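Local coordinates for DUF5642 domain-containing protein (Mycobacterium smegmatis, PDB 4TMD) that is of unknown function but is probably an exported lipoprotein, built on a domain of the Mog1p/PsbP-like clan, at residues V129-I134 / L148-A153; P19-S24 / T72-E77; A5-V10 / V83-T88; P121-A126 / L185-V190. All coordinates share one frame; numbering follows the deposited sequence.

Contact 1: V129-I134 / L148-A153; sequences VGTHRI and LYNYVA
The close-packed face of this strand pair carries Gly130, His132, Tyr149 and Tyr151. His132, with CG anti to its backbone N (chi1 180°), lays its imidazole over the Tyr149 phenol as an offset stack, centroids 4.0 Å apart and planes only 6° from parallel. Leu148 O sits at the imidazole edge, 3.3 Å from His132 CD2, and Ile134 CG1 packs on the other imidazole face; outside the pair, Glu147 takes a hydrogen bond from His132 NE2. Gly130 has no CB, so the Tyr151 ring can settle beside its backbone, Tyr151 CD1 3.7 Å from Gly130 CA. Beneath these side chains runs an antiparallel ladder, part of the hairpin of strands 127-137 and 145-155, with six backbone bonds joining Val129 to Val152, Thr131 to Asn150 and Arg133 to Leu148. On the reverse face the side chains meet more loosely between the strands. Thr131 OG1 lies 3.6 Å from Asn150 CB, and a water there donates to Val129 O (3.1 Å) and to Asn150 O (3.0 Å). Arg133 runs alongside Leu148, its CD 3.7 Å from Leu148 CD1, and the bend at chi3 then turns the guanidinium away to Ala56 O; Asn150 OD1 turns to Thr163.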
loop_
_atom_site.group_PDB
_atom_site.type_symbol
_atom_site.label_atom_id
_atom_site.label_comp_id
_atom_site.label_asym_id
_atom_site.label_seq_id
_atom_site.Cartn_x
_atom_site.Cartn_y
_atom_site.Cartn_z
ATOM N N VAL A 129 -6.851 6.698 -0.393
ATOM C CA VAL A 129 -5.903 7.269 -1.345
ATOM C C VAL A 129 -5.284 6.116 -2.135
ATOM O O VAL A 129 -4.895 5.107 -1.545
ATOM C CB VAL A 129 -4.790 8.075 -0.641
ATOM C CG1 VAL A 129 -3.797 8.629 -1.682
ATOM C CG2 VAL A 129 -5.384 9.205 0.192
ATOM N N GLY A 130 -5.210 6.242 -3.454
ATOM C CA GLY A 130 -4.589 5.201 -4.266
ATOM C C GLY A 130 -3.396 5.785 -4.991
ATOM O O GLY A 130 -3.471 6.930 -5.422
ATOM N N THR A 131 -2.282 5.054 -5.091
ATOM C CA THR A 131 -1.200 5.534 -5.954
ATOM C C THR A 131 -0.607 4.417 -6.791
ATOM O O THR A 131 -0.781 3.230 -6.509
ATOM C CB THR A 131 -0.024 6.227 -5.173
ATOM O OG1 THR A 131 0.532 5.329 -4.207
ATOM C CG2 THR A 131 -0.484 7.507 -4.479
ATOM N N HIS A 132 0.087 4.840 -7.840
ATOM C CA HIS A 132 0.769 3.956 -8.756
ATOM C C HIS A 132 2.226 4.402 -8.790
ATOM O O HIS A 132 2.533 5.525 -9.193
ATOM C CB HIS A 132 0.126 4.039 -10.135
ATOM C CG HIS A 132 0.760 3.163 -11.168
ATOM N ND1 HIS A 132 0.618 3.394 -12.523
ATOM C CD2 HIS A 132 1.502 2.035 -11.059
ATOM C CE1 HIS A 132 1.256 2.459 -13.197
ATOM N NE2 HIS A 132 1.802 1.618 -12.336
ATOM N N ARG A 133 3.109 3.544 -8.318
ATOM C CA ARG A 133 4.536 3.819 -8.331
ATOM C C ARG A 133 5.205 3.039 -9.464
ATOM O O ARG A 133 5.059 1.816 -9.559
ATOM C CB ARG A 133 5.166 3.452 -6.983
ATOM C CG ARG A 133 4.454 4.069 -5.769
ATOM C CD ARG A 133 5.087 3.645 -4.417
ATOM N NE ARG A 133 6.462 4.128 -4.284
ATOM C CZ ARG A 133 6.793 5.357 -3.887
ATOM N NH1 ARG A 133 5.853 6.243 -3.563
ATOM N NH2 ARG A 133 8.070 5.697 -3.807
ATOM N N ILE A 134 5.935 3.741 -10.325
ATOM C CA ILE A 134 6.715 3.087 -11.384
ATOM C C ILE A 134 8.168 3.480 -11.224
ATOM O O ILE A 134 8.526 4.617 -11.521
ATOM C CB ILE A 134 6.237 3.483 -12.779
ATOM C CG1 ILE A 134 4.731 3.278 -12.897
ATOM C CG2 ILE A 134 6.949 2.666 -13.846
ATOM C CD1 ILE A 134 4.027 4.450 -13.545
ATOM N N LEU A 148 4.248 -0.867 -8.707
ATOM C CA LEU A 148 3.209 -1.293 -7.761
ATOM C C LEU A 148 2.054 -0.306 -7.653
ATOM O O LEU A 148 2.171 0.867 -8.030
ATOM C CB LEU A 148 3.813 -1.546 -6.368
ATOM C CG LEU A 148 4.429 -0.433 -5.513
ATOM C CD1 LEU A 148 3.370 0.386 -4.802
ATOM C CD2 LEU A 148 5.402 -1.011 -4.496
ATOM N N TYR A 149 0.933 -0.815 -7.151
ATOM C CA TYR A 149 -0.201 -0.003 -6.761
ATOM C C TYR A 149 -0.365 -0.098 -5.249
ATOM O O TYR A 149 -0.153 -1.163 -4.660
ATOM C CB TYR A 149 -1.465 -0.452 -7.478
ATOM C CG TYR A 149 -1.468 -0.132 -8.947
ATOM C CD1 TYR A 149 -2.140 0.982 -9.426
ATOM C CD2 TYR A 149 -0.795 -0.940 -9.869
ATOM C CE1 TYR A 149 -2.157 1.279 -10.772
ATOM C CE2 TYR A 149 -0.812 -0.640 -11.233
ATOM C CZ TYR A 149 -1.491 0.472 -11.668
ATOM O OH TYR A 149 -1.530 0.790 -13.011
ATOM N N ASN A 150 -0.694 1.037 -4.635
ATOM C CA ASN A 150 -0.885 1.169 -3.195
ATOM C C ASN A 150 -2.266 1.737 -2.945
ATOM O O ASN A 150 -2.617 2.750 -3.543
ATOM C CB ASN A 150 0.135 2.134 -2.581
ATOM C CG ASN A 150 1.289 1.438 -1.935
ATOM O OD1 ASN A 150 1.128 0.402 -1.290
ATOM N ND2 ASN A 150 2.477 2.010 -2.086
ATOM N N TYR A 151 -3.032 1.133 -2.049
ATOM C CA TYR A 151 -4.316 1.715 -1.673
ATOM C C TYR A 151 -4.338 1.775 -0.168
ATOM O O TYR A 151 -4.051 0.794 0.510
ATOM C CB TYR A 151 -5.499 0.915 -2.221
ATOM C CG TYR A 151 -5.457 0.834 -3.726
ATOM C CD1 TYR A 151 -6.083 1.799 -4.503
ATOM C CD2 TYR A 151 -4.755 -0.183 -4.373
ATOM C CE1 TYR A 151 -6.020 1.751 -5.887
ATOM C CE2 TYR A 151 -4.693 -0.239 -5.765
ATOM C CZ TYR A 151 -5.328 0.725 -6.509
ATOM O OH TYR A 151 -5.270 0.680 -7.888
ATOM N N VAL A 152 -4.659 2.953 0.343
ATOM C CA VAL A 152 -4.620 3.217 1.761
ATOM C C VAL A 152 -5.994 3.641 2.250
ATOM O O VAL A 152 -6.608 4.519 1.641
ATOM C CB VAL A 152 -3.609 4.342 2.065
ATOM C CG1 VAL A 152 -3.706 4.776 3.542
ATOM C CG2 VAL A 152 -2.210 3.904 1.716
ATOM N N ALA A 153 -6.473 3.034 3.333
ATOM C CA ALA A 153 -7.699 3.504 3.978
ATOM C C ALA A 153 -7.410 3.885 5.411
ATOM O O ALA A 153 -6.826 3.105 6.153
ATOM C CB ALA A 153 -8.789 2.445 3.927
HETATM O O HOH W 1 -1.801 5.103 -1.858
#

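Contact 2: P19-S24 / T72-E77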
loop_
_atom_site.group_PDB
_atom_site.type_symbol
_atom_site.label_atom_id
_atom_site.label_comp_id
_atom_site.label_asym_id
_atom_site.label_seq_id
_atom_site.Cartn_x
_atom_site.Cartn_y
_atom_site.Cartn_z
ATOM N N PRO A 19 -7.885 -21.193 -5.423
ATOM C CA PRO A 19 -6.797 -22.173 -5.310
ATOM C C PRO A 19 -5.591 -21.837 -6.202
ATOM O O PRO A 19 -4.515 -22.399 -5.994
ATOM C CB PRO A 19 -7.460 -23.478 -5.757
ATOM C CG PRO A 19 -8.525 -23.040 -6.694
ATOM C CD PRO A 19 -9.035 -21.723 -6.173
ATOM N N GLU A 20 -5.755 -20.924 -7.158
ATOM C CA GLU A 20 -4.622 -20.486 -7.976
ATOM C C GLU A 20 -3.711 -19.526 -7.208
ATOM O O GLU A 20 -2.662 -19.112 -7.698
ATOM C CB GLU A 20 -5.106 -19.827 -9.276
ATOM C CG GLU A 20 -5.656 -18.421 -9.126
ATOM C CD GLU A 20 -7.175 -18.384 -8.982
ATOM O OE1 GLU A 20 -7.730 -19.198 -8.209
ATOM O OE2 GLU A 20 -7.811 -17.533 -9.646
ATOM N N PHE A 21 -4.102 -19.175 -5.991
ATOM C CA PHE A 21 -3.278 -18.285 -5.192
ATOM C C PHE A 21 -2.606 -19.025 -4.073
ATOM O O PHE A 21 -3.203 -19.894 -3.434
ATOM C CB PHE A 21 -4.108 -17.139 -4.609
ATOM C CG PHE A 21 -4.405 -16.063 -5.587
ATOM C CD1 PHE A 21 -3.547 -14.973 -5.717
ATOM C CD2 PHE A 21 -5.541 -16.129 -6.382
ATOM C CE1 PHE A 21 -3.821 -13.977 -6.635
ATOM C CE2 PHE A 21 -5.822 -15.132 -7.300
ATOM C CZ PHE A 21 -4.967 -14.061 -7.428
ATOM N N LYS A 22 -1.356 -18.660 -3.826
ATOM C CA LYS A 22 -0.688 -19.097 -2.628
ATOM C C LYS A 22 -0.822 -18.011 -1.571
ATOM O O LYS A 22 -0.374 -16.886 -1.773
ATOM C CB LYS A 22 0.784 -19.394 -2.893
ATOM C CG LYS A 22 1.444 -19.956 -1.671
ATOM C CD LYS A 22 2.896 -20.185 -1.907
ATOM C CE LYS A 22 3.517 -20.831 -0.718
ATOM N NZ LYS A 22 4.985 -20.712 -0.813
ATOM N N VAL A 23 -1.426 -18.353 -0.442
ATOM C CA VAL A 23 -1.729 -17.357 0.591
ATOM C C VAL A 23 -0.826 -17.524 1.807
ATOM O O VAL A 23 -0.508 -18.641 2.198
ATOM C CB VAL A 23 -3.207 -17.456 1.017
ATOM C CG1 VAL A 23 -3.489 -16.619 2.256
ATOM C CG2 VAL A 23 -4.103 -17.040 -0.136
ATOM N N SER A 24 -0.407 -16.409 2.392
ATOM C CA SER A 24 0.336 -16.414 3.649
ATOM C C SER A 24 -0.216 -15.340 4.584
ATOM O O SER A 24 -1.023 -14.501 4.174
ATOM C CB SER A 24 1.824 -16.172 3.404
ATOM O OG SER A 24 2.025 -14.937 2.730
ATOM N N THR A 72 -2.366 -10.227 5.430
ATOM C CA THR A 72 -2.680 -11.378 4.608
ATOM C C THR A 72 -2.084 -11.094 3.235
ATOM O O THR A 72 -2.285 -10.008 2.688
ATOM C CB THR A 72 -4.182 -11.633 4.497
ATOM O OG1 THR A 72 -4.691 -12.035 5.776
ATOM C CG2 THR A 72 -4.452 -12.754 3.484
ATOM N N ALA A 73 -1.323 -12.042 2.696
ATOM C CA ALA A 73 -0.717 -11.838 1.378
ATOM C C ALA A 73 -1.026 -13.014 0.465
ATOM O O ALA A 73 -1.246 -14.132 0.939
ATOM C CB ALA A 73 0.772 -11.638 1.514
ATOM N N ALA A 74 -1.064 -12.766 -0.840
ATOM C CA ALA A 74 -1.387 -13.814 -1.812
ATOM C C ALA A 74 -0.598 -13.621 -3.086
ATOM O O ALA A 74 -0.458 -12.499 -3.562
ATOM C CB ALA A 74 -2.854 -13.819 -2.135
ATOM N N GLU A 75 -0.107 -14.719 -3.655
ATOM C CA GLU A 75 0.606 -14.663 -4.924
ATOM C C GLU A 75 -0.043 -15.613 -5.904
ATOM O O GLU A 75 -0.274 -16.774 -5.568
ATOM C CB GLU A 75 2.080 -15.018 -4.733
ATOM C CG GLU A 75 2.758 -14.169 -3.681
ATOM C CD GLU A 75 4.270 -14.195 -3.798
ATOM O OE1 GLU A 75 4.796 -15.085 -4.489
ATOM O OE2 GLU A 75 4.926 -13.307 -3.216
ATOM N N GLY A 76 -0.357 -15.115 -7.099
ATOM C CA GLY A 76 -0.985 -15.930 -8.129
ATOM C C GLY A 76 -1.557 -15.070 -9.239
ATOM O O GLY A 76 -1.715 -13.869 -9.055
ATOM N N GLU A 77 -1.884 -15.687 -10.377
ATOM C CA GLU A 77 -2.325 -14.971 -11.572
ATOM C C GLU A 77 -1.343 -13.843 -11.936
ATOM O O GLU A 77 -1.751 -12.780 -12.390
ATOM C CB GLU A 77 -3.738 -14.400 -11.380
ATOM C CG GLU A 77 -4.859 -15.445 -11.223
ATOM C CD GLU A 77 -5.293 -16.078 -12.548
ATOM O OE1 GLU A 77 -5.009 -15.495 -13.620
ATOM O OE2 GLU A 77 -5.924 -17.162 -12.517
HETATM O O HOH W 2 -1.490 -18.627 -10.319
HETATM O O HOH W 3 0.146 -19.444 -6.980
#
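Phe21 sets its CG anti to the carbonyl carbon (chi1 -78°), which swings the ring across to segment 72-77. Glu20 instead holds CG in the crowded position between N and carbonyl carbon (chi1 75°) and, like Glu77, bends at chi2, so the two acidic chains cross obliquely at the end of the pairing. The Phe21 ring lies against the Gly76 backbone, with CE1 3.2 Å from Gly76 O, and its CD1 packs 3.8 Å from Ala74 CB. A glycine suits the spot, because no CB intrudes between the ring and the Glu20 carbonyl, and the small Ala74 leaves room for both Phe21 and Val23. Glu20 OE2 and Glu77 OE2 come within 3.5 Å as like charges; both residues are exposed, and the proximity would probably raise the proton affinity of one of them. Two waters fill in where direct pairing ends: both donate to Glu20 O, one accepting from Glu77 N and the other donating to Glu75 O. Beyond them, Lys22 pairs with Glu75 and Ser24 with Ala73, each through two backbone bonds; the straightest, Ala73 N to Ser24 O at 2.9 Å, meets its acceptor from above the carbonyl plane. This is regular antiparallel pairing that adds strand 22-30 as an outermost strand of the sheet, beside strand 67-76.

Contact 3: A5-V10 / V83-T88; sequences ADIAKV and VMAVET
Apolar packing of a short 3-10 segment against a sheet strand makes this contact: residues 7-10, in the N-terminal part of the chain before strand 22-30, lie over one face of strand 79-88. Ile7 and Val10, three residues apart, fall on the same side of the 3-10 turn and both direct their CB toward the strand. Between them sits Ala85, whose lone methyl leaves room for two branched neighbours. Its CB is 3.7 Å from Ile7 CB and only 3.4 Å from Val10 CG1, a carbon pair tighter than normal van der Waals contact. Ile7 places CG1 in the crowded position between N and carbonyl carbon (chi1 63°); this leaves CG2 to lie alongside the strand backbone, 3.8 Å from Glu87 N, and near the aliphatic root of Glu87. Val10 CG1 also reaches Val83 CG1, more loosely at 4.4 Å. The turn is set by Asp6, an Asx turn in which OD1 accepts from Ala8 N (3.2 Å), met from above the carboxylate plane, while Asp6 O takes the N-H of Lys9. Alternation along the strand sorts its side chains: Val83, Ala85 and Glu87 face the 3-10 segment, whereas Met84 and Val86 point the other way, to helix 33-36. Val193 of helix 179-194 packs beside Val10 and Ala85, and Tyr158 of the adjacent strand beside Ile7 and Glu87.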
loop_
_atom_site.group_PDB
_atom_site.type_symbol
_atom_site.label_atom_id
_atom_site.label_comp_id
_atom_site.label_asym_id
_atom_site.label_seq_id
_atom_site.Cartn_x
_atom_site.Cartn_y
_atom_site.Cartn_z
ATOM N N ALA A 5 -13.539 -3.571 16.438
ATOM C CA ALA A 5 -12.486 -3.536 15.427
ATOM C C ALA A 5 -11.282 -4.358 15.897
ATOM O O ALA A 5 -10.942 -4.363 17.083
ATOM C CB ALA A 5 -12.073 -2.088 15.108
ATOM N N ASP A 6 -10.647 -5.053 14.960
ATOM C CA ASP A 6 -9.562 -5.969 15.273
ATOM C C ASP A 6 -8.759 -6.222 14.005
ATOM O O ASP A 6 -9.263 -6.837 13.046
ATOM C CB ASP A 6 -10.130 -7.277 15.838
ATOM C CG ASP A 6 -9.072 -8.178 16.460
ATOM O OD1 ASP A 6 -7.853 -7.881 16.394
ATOM O OD2 ASP A 6 -9.485 -9.220 17.010
ATOM N N ILE A 7 -7.522 -5.742 13.986
ATOM C CA ILE A 7 -6.664 -5.923 12.812
ATOM C C ILE A 7 -6.448 -7.403 12.502
ATOM O O ILE A 7 -6.134 -7.765 11.369
ATOM C CB ILE A 7 -5.290 -5.246 12.984
ATOM C CG1 ILE A 7 -4.485 -5.868 14.135
ATOM C CG2 ILE A 7 -5.455 -3.748 13.195
ATOM C CD1 ILE A 7 -3.041 -5.324 14.207
ATOM N N ALA A 8 -6.623 -8.261 13.502
ATOM C CA ALA A 8 -6.450 -9.704 13.304
ATOM C C ALA A 8 -7.477 -10.243 12.314
ATOM O O ALA A 8 -7.297 -11.303 11.731
ATOM C CB ALA A 8 -6.559 -10.451 14.638
ATOM N N LYS A 9 -8.567 -9.521 12.118
ATOM C CA LYS A 9 -9.591 -10.035 11.225
ATOM C C LYS A 9 -9.189 -9.945 9.748
ATOM O O LYS A 9 -9.969 -10.374 8.900
ATOM C CB LYS A 9 -10.920 -9.309 11.468
ATOM C CG LYS A 9 -11.515 -9.573 12.869
ATOM C CD LYS A 9 -12.907 -8.982 12.999
ATOM C CE LYS A 9 -13.237 -8.632 14.430
ATOM N NZ LYS A 9 -13.075 -9.817 15.309
ATOM N N VAL A 10 -7.994 -9.422 9.422
ATOM C CA VAL A 10 -7.514 -9.504 8.026
ATOM C C VAL A 10 -7.333 -10.943 7.588
ATOM O O VAL A 10 -7.272 -11.226 6.391
ATOM C CB VAL A 10 -6.141 -8.823 7.754
ATOM C CG1 VAL A 10 -6.275 -7.349 7.680
ATOM C CG2 VAL A 10 -5.071 -9.288 8.740
ATOM N N VAL A 83 -2.264 -7.454 1.992
ATOM C CA VAL A 83 -3.247 -6.656 2.732
ATOM C C VAL A 83 -2.777 -6.489 4.184
ATOM O O VAL A 83 -2.769 -7.452 4.943
ATOM C CB VAL A 83 -4.652 -7.301 2.701
ATOM C CG1 VAL A 83 -5.660 -6.408 3.431
ATOM C CG2 VAL A 83 -5.102 -7.522 1.265
ATOM N N MET A 84 -2.379 -5.269 4.556
ATOM C CA MET A 84 -1.886 -4.988 5.903
ATOM C C MET A 84 -2.881 -4.137 6.689
ATOM O O MET A 84 -3.399 -3.152 6.168
ATOM C CB MET A 84 -0.532 -4.262 5.859
ATOM C CG MET A 84 0.573 -5.039 5.167
ATOM S SD MET A 84 2.137 -4.128 5.058
ATOM C CE MET A 84 1.747 -2.834 3.887
ATOM N N ALA A 85 -3.151 -4.546 7.927
ATOM C CA ALA A 85 -4.008 -3.787 8.839
ATOM C C ALA A 85 -3.174 -3.325 10.018
ATOM O O ALA A 85 -2.481 -4.131 10.643
ATOM C CB ALA A 85 -5.201 -4.630 9.326
ATOM N N VAL A 86 -3.261 -2.032 10.312
ATOM C CA VAL A 86 -2.469 -1.393 11.359
ATOM C C VAL A 86 -3.368 -0.669 12.356
ATOM O O VAL A 86 -4.335 -0.020 11.954
ATOM C CB VAL A 86 -1.481 -0.374 10.759
ATOM C CG1 VAL A 86 -0.762 0.413 11.857
ATOM C CG2 VAL A 86 -0.483 -1.066 9.858
ATOM N N GLU A 87 -3.060 -0.799 13.644
ATOM C CA GLU A 87 -3.706 0.019 14.679
ATOM C C GLU A 87 -2.613 0.719 15.463
ATOM O O GLU A 87 -1.696 0.055 15.936
ATOM C CB GLU A 87 -4.571 -0.838 15.603
ATOM C CG GLU A 87 -5.366 -0.029 16.614
ATOM C CD GLU A 87 -6.165 -0.889 17.588
ATOM O OE1 GLU A 87 -6.625 -0.345 18.615
ATOM O OE2 GLU A 87 -6.349 -2.097 17.329
ATOM N N THR A 88 -2.694 2.048 15.580
ATOM C CA THR A 88 -1.674 2.836 16.278
ATOM C C THR A 88 -2.234 3.642 17.462
ATOM O O THR A 88 -3.433 3.845 17.574
ATOM C CB THR A 88 -0.980 3.809 15.320
ATOM O OG1 THR A 88 -1.964 4.467 14.513
ATOM C CG2 THR A 88 -0.030 3.060 14.412
#

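Contact 4: P121-A126 / L185-V190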
loop_
_atom_site.group_PDB
_atom_site.type_symbol
_atom_site.label_atom_id
_atom_site.label_comp_id
_atom_site.label_asym_id
_atom_site.label_seq_id
_atom_site.Cartn_x
_atom_site.Cartn_y
_atom_site.Cartn_z
ATOM N N PRO A 121 -11.281 3.393 -3.815
ATOM C CA PRO A 121 -12.730 3.277 -3.584
ATOM C C PRO A 121 -13.271 4.164 -2.469
ATOM O O PRO A 121 -12.564 4.475 -1.500
ATOM C CB PRO A 121 -12.904 1.804 -3.201
ATOM C CG PRO A 121 -11.566 1.439 -2.584
ATOM C CD PRO A 121 -10.562 2.162 -3.435
ATOM N N GLN A 122 -14.536 4.550 -2.608
ATOM C CA GLN A 122 -15.245 5.221 -1.528
ATOM C C GLN A 122 -15.466 4.213 -0.428
ATOM O O GLN A 122 -16.003 3.141 -0.682
ATOM C CB GLN A 122 -16.591 5.783 -1.994
ATOM C CG GLN A 122 -17.327 6.595 -0.922
ATOM C CD GLN A 122 -18.645 7.153 -1.437
ATOM O OE1 GLN A 122 -18.672 8.126 -2.202
ATOM N NE2 GLN A 122 -19.749 6.526 -1.037
ATOM N N ILE A 123 -15.054 4.548 0.785
ATOM C CA ILE A 123 -15.329 3.701 1.935
ATOM C C ILE A 123 -15.945 4.544 3.044
ATOM O O ILE A 123 -15.374 5.554 3.445
ATOM C CB ILE A 123 -14.060 3.002 2.467
ATOM C CG1 ILE A 123 -13.502 2.027 1.426
ATOM C CG2 ILE A 123 -14.382 2.254 3.787
ATOM C CD1 ILE A 123 -12.249 1.289 1.889
ATOM N N ASP A 124 -17.107 4.124 3.533
ATOM C CA ASP A 124 -17.831 4.886 4.554
ATOM C C ASP A 124 -16.978 5.214 5.769
ATOM O O ASP A 124 -16.344 4.327 6.363
ATOM C CB ASP A 124 -19.080 4.129 4.998
ATOM C CG ASP A 124 -20.136 4.061 3.905
ATOM O OD1 ASP A 124 -20.137 4.948 3.022
ATOM O OD2 ASP A 124 -20.963 3.120 3.925
ATOM N N ASP A 125 -16.963 6.498 6.115
ATOM C CA ASP A 125 -16.257 6.996 7.286
ATOM C C ASP A 125 -14.777 6.648 7.252
ATOM O O ASP A 125 -14.175 6.341 8.280
ATOM C CB ASP A 125 -16.893 6.444 8.558
ATOM C CG ASP A 125 -18.339 6.852 8.696
ATOM O OD1 ASP A 125 -18.626 8.066 8.557
ATOM O OD2 ASP A 125 -19.184 5.955 8.920
ATOM N N ALA A 126 -14.201 6.680 6.060
ATOM C CA ALA A 126 -12.776 6.455 5.896
ATOM C C ALA A 126 -12.286 7.381 4.804
ATOM O O ALA A 126 -13.066 7.799 3.946
ATOM C CB ALA A 126 -12.482 4.981 5.546
ATOM N N LEU A 185 -10.167 -5.634 -2.463
ATOM C CA LEU A 185 -9.520 -6.099 -1.238
ATOM C C LEU A 185 -9.493 -5.002 -0.161
ATOM O O LEU A 185 -9.613 -5.303 1.023
ATOM C CB LEU A 185 -8.084 -6.572 -1.511
ATOM C CG LEU A 185 -7.943 -7.950 -2.167
ATOM C CD1 LEU A 185 -6.482 -8.184 -2.527
ATOM C CD2 LEU A 185 -8.431 -9.043 -1.217
ATOM N N LEU A 186 -9.312 -3.744 -0.565
ATOM C CA LEU A 186 -9.263 -2.662 0.416
ATOM C C LEU A 186 -10.615 -2.503 1.113
ATOM O O LEU A 186 -10.693 -2.417 2.334
ATOM C CB LEU A 186 -8.857 -1.348 -0.237
ATOM C CG LEU A 186 -8.844 -0.166 0.736
ATOM C CD1 LEU A 186 -7.643 -0.252 1.682
ATOM C CD2 LEU A 186 -8.866 1.167 -0.029
ATOM N N SER A 187 -11.684 -2.468 0.329
ATOM C CA SER A 187 -13.015 -2.356 0.898
ATOM C C SER A 187 -13.343 -3.549 1.785
ATOM O O SER A 187 -13.921 -3.401 2.870
ATOM C CB SER A 187 -14.043 -2.229 -0.218
ATOM O OG SER A 187 -13.792 -1.057 -0.956
ATOM N N ALA A 188 -12.977 -4.739 1.324
ATOM C CA ALA A 188 -13.304 -5.942 2.064
ATOM C C ALA A 188 -12.524 -5.996 3.374
ATOM O O ALA A 188 -13.070 -6.411 4.401
ATOM C CB ALA A 188 -13.038 -7.197 1.207
ATOM N N ALA A 189 -11.259 -5.572 3.340
ATOM C CA ALA A 189 -10.410 -5.617 4.525
ATOM C C ALA A 189 -10.900 -4.648 5.591
ATOM O O ALA A 189 -10.862 -4.950 6.785
ATOM C CB ALA A 189 -8.968 -5.300 4.168
ATOM N N VAL A 190 -11.329 -3.467 5.156
ATOM C CA VAL A 190 -11.809 -2.470 6.093
ATOM C C VAL A 190 -13.074 -3.003 6.754
ATOM O O VAL A 190 -13.229 -2.900 7.964
ATOM C CB VAL A 190 -12.059 -1.113 5.414
ATOM C CG1 VAL A 190 -12.890 -0.203 6.302
ATOM C CG2 VAL A 190 -10.730 -0.435 5.085
HETATM O O HOH W 4 -16.092 0.577 -0.600
#
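Van der Waals packing of apolar side chains does most of the work here. On the helix, Leu186 and Val190, a turn apart, point to the loop, and Ser187 flanks them. Ile123 is the loop's principal apolar side chain in the contact: its CG1 stands anti to the carbonyl carbon (chi1 -65°) and the chain runs on extended, so CD1 lands 3.9 Å from Leu186 CG and equally near Ser187 CA, while CG2 meets Val190 CG1 tip to tip at 3.8 Å. A beta-branched residue fits well, since its two arms touch successive turns of the helix. Pro121 adds its ring, CG 3.7 Å from Leu186 CD2 and at the same distance from Ser187 OG; the short serine lets the ring come close. Polar contact is indirect: one water donates to Gln122 O at 2.6 Å and lies 2.8 Å from Ser187 OG, linking loop and helix on the more exposed side of the contact. Within the loop, Ile123 to Ala126 form a type II turn, closed by a weak bond from Ala126 N to Ile123 O, with Asp125 at positive phi (57°). Asp124 O accepts from Arg194 farther along the helix. The loop joins strands 111-118 and 127-137 and flanks helix 179-194, whose Leu186 and Val190 also press on strands 145-155 and 158-166.

Contacts 1, 2 and 3 all involve one antiparallel sheet, and helix 179-194, from contact 4, lies across it. Contact 2 is near one edge, and its strand 67-76 adjoins strand 79-88 of contact 3 through Thr72 O and Val83 N, 2.6 Å apart; Thr72 OG1 also meets Val10 O. Strand 158-166 separates strand 79-88 from the hairpin of contact 1, whose centre is about 20 Å from that of contact 2. Along the chain, contact 2 falls between the two segments of contact 3, and contact 1 between those of contact 4. The C-terminal helix, with Leu186 and Val190 on Ala153 and Ala189 on Val83, thus touches both early and late strands.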